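PDB 5E6G: De novo designed protein CA01 from Synthetic construct, which has no known biological function, being a computationally designed all-helical protein made to explore how structurally distinct folds can be built by evolution-inspired strategies. Local coordinates for residues I37-L41 and R126-F130. Numbering follows the deposited sequence.
Sequences ILKQL and RQLVF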
loop_
_atom_site.group_PDB
_atom_site.type_symbol
_atom_site.label_atom_id
_atom_site.label_comp_id
_atom_site.label_asym_id
_atom_site.label_seq_id
_atom_site.Cartn_x
_atom_site.Cartn_y
_atom_site.Cartn_z
ATOM N N ILE A 37 -6.369 -0.755 -7.153
ATOM C CA ILE A 37 -6.281 -1.414 -5.852
ATOM C C ILE A 37 -7.227 -0.764 -4.847
ATOM O O ILE A 37 -7.929 -1.453 -4.107
ATOM C CB ILE A 37 -4.835 -1.378 -5.301
ATOM C CG1 ILE A 37 -3.964 -2.392 -6.041
ATOM C CG2 ILE A 37 -4.805 -1.689 -3.803
ATOM C CD1 ILE A 37 -2.471 -2.249 -5.775
ATOM N N LEU A 38 -7.231 0.566 -4.817
ATOM C CA LEU A 38 -8.120 1.312 -3.934
ATOM C C LEU A 38 -9.577 1.005 -4.256
ATOM O O LEU A 38 -10.422 0.958 -3.366
ATOM C CB LEU A 38 -7.862 2.814 -4.056
ATOM C CG LEU A 38 -6.616 3.340 -3.342
ATOM C CD1 LEU A 38 -6.151 4.644 -3.970
ATOM C CD2 LEU A 38 -6.893 3.528 -1.856
ATOM N N LYS A 39 -9.857 0.800 -5.539
ATOM C CA LYS A 39 -11.205 0.478 -5.990
ATOM C C LYS A 39 -11.577 -0.929 -5.538
ATOM O O LYS A 39 -12.687 -1.169 -5.065
ATOM C CB LYS A 39 -11.299 0.594 -7.513
ATOM C CG LYS A 39 -12.590 1.220 -8.017
ATOM C CD LYS A 39 -12.466 1.640 -9.475
ATOM C CE LYS A 39 -11.681 2.937 -9.627
ATOM N NZ LYS A 39 -12.436 4.111 -9.108
ATOM N N GLN A 40 -10.632 -1.853 -5.680
ATOM C CA GLN A 40 -10.815 -3.222 -5.220
ATOM C C GLN A 40 -11.026 -3.266 -3.709
ATOM O O GLN A 40 -11.894 -3.984 -3.218
ATOM C CB GLN A 40 -9.609 -4.080 -5.607
ATOM C CG GLN A 40 -9.478 -4.315 -7.104
ATOM C CD GLN A 40 -8.185 -5.009 -7.481
ATOM O OE1 GLN A 40 -7.179 -4.908 -6.775
ATOM N NE2 GLN A 40 -8.204 -5.725 -8.601
ATOM N N LEU A 41 -10.235 -2.487 -2.979
ATOM C CA LEU A 41 -10.327 -2.450 -1.524
ATOM C C LEU A 41 -11.680 -1.913 -1.062
ATOM O O LEU A 41 -12.206 -2.347 -0.037
ATOM C CB LEU A 41 -9.195 -1.600 -0.937
ATOM C CG LEU A 41 -7.797 -2.225 -0.988
ATOM C CD1 LEU A 41 -6.727 -1.184 -0.699
ATOM C CD2 LEU A 41 -7.688 -3.383 -0.009
ATOM N N ARG A 126 0.790 -4.083 -5.359
ATOM C CA ARG A 126 -0.049 -5.096 -4.728
ATOM C C ARG A 126 0.598 -5.677 -3.476
ATOM O O ARG A 126 -0.016 -5.712 -2.411
ATOM C CB ARG A 126 -0.365 -6.218 -5.716
ATOM C CG ARG A 126 -1.248 -5.774 -6.863
ATOM C CD ARG A 126 -1.950 -6.941 -7.528
ATOM N NE ARG A 126 -2.949 -6.473 -8.485
ATOM C CZ ARG A 126 -4.161 -6.040 -8.151
ATOM N NH1 ARG A 126 -4.536 -6.013 -6.877
ATOM N NH2 ARG A 126 -5.001 -5.633 -9.091
ATOM N N GLN A 127 1.841 -6.124 -3.606
ATOM C CA GLN A 127 2.545 -6.741 -2.489
ATOM C C GLN A 127 2.806 -5.748 -1.358
ATOM O O GLN A 127 2.828 -6.124 -0.186
ATOM C CB GLN A 127 3.861 -7.350 -2.971
ATOM C CG GLN A 127 3.659 -8.572 -3.853
ATOM C CD GLN A 127 4.957 -9.136 -4.388
ATOM O OE1 GLN A 127 5.991 -9.086 -3.722
ATOM N NE2 GLN A 127 4.910 -9.674 -5.600
ATOM N N LEU A 128 2.999 -4.482 -1.712
ATOM C CA LEU A 128 3.239 -3.439 -0.720
ATOM C C LEU A 128 2.014 -3.255 0.170
ATOM O O LEU A 128 2.129 -3.153 1.391
ATOM C CB LEU A 128 3.600 -2.120 -1.409
ATOM C CG LEU A 128 3.860 -0.912 -0.507
ATOM C CD1 LEU A 128 5.145 -1.098 0.285
ATOM C CD2 LEU A 128 3.910 0.368 -1.329
ATOM N N VAL A 129 0.841 -3.232 -0.450
ATOM C CA VAL A 129 -0.400 -2.962 0.264
ATOM C C VAL A 129 -0.952 -4.211 0.955
ATOM O O VAL A 129 -1.429 -4.138 2.090
ATOM C CB VAL A 129 -1.471 -2.392 -0.701
ATOM C CG1 VAL A 129 -2.823 -2.243 -0.007
ATOM C CG2 VAL A 129 -1.018 -1.054 -1.254
ATOM N N PHE A 130 -0.881 -5.354 0.280
ATOM C CA PHE A 130 -1.587 -6.551 0.739
ATOM C C PHE A 130 -0.779 -7.443 1.677
ATOM O O PHE A 130 -1.358 -8.136 2.513
ATOM C CB PHE A 130 -2.054 -7.373 -0.465
ATOM C CG PHE A 130 -3.269 -6.806 -1.145
ATOM C CD1 PHE A 130 -4.534 -7.059 -0.645
ATOM C CD2 PHE A 130 -3.146 -6.021 -2.278
ATOM C CE1 PHE A 130 -5.655 -6.540 -1.263
ATOM C CE2 PHE A 130 -4.263 -5.500 -2.901
ATOM C CZ PHE A 130 -5.518 -5.759 -2.393
#
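Arg126 reaches across to Gln40 and holds one oxygen end-on with two nitrogens. Arg126 NH1 gives the straighter bond, 2.9 Å to Gln40 OE1 with an N-H...O angle of 161°, and arrives in the carbonyl plane on a lone pair; its NH2 lies 3.3 Å from the same OE1, tilted from that plane and more bent. The oxygen sits almost exactly in the guanidinium plane, yet the amide is turned obliquely to it. Arginine suits this partly exposed place because its chain, extended from CG to NE, spans the gap between backbones, while glutamine offers a neutral amide oxygen to its N-H groups; the amine of Lys36 also lies close to Arg126 NH2. Ile37 packs against the guanidinium: its CG1 lies over one face, 3.8 Å from Arg126 NH1, and its CD1 packs 3.8 Å from the backbone N of Arg126.

Helices 24-50 and 121-130 are the first and last of this five-helix fold; their segments 37-41 and 126-130 run at 37° with axes 12.0 Å apart at closest approach, which leaves room for sizeable side chains between them. Phe130 bridges them with its flat ring, which meets Ile37 CG2 at CE2 and Leu41 CD2 at CE1, both 4.0 Å away and both oblique. Deeper in, Leu41 CD1 meets Val129 CG1 tip to tip; a chi1 of 174° sets this methyl of the short, branched valine trans to the backbone nitrogen and swings it to the leucine, while Val129 also touches Ala63 of helix 54-75.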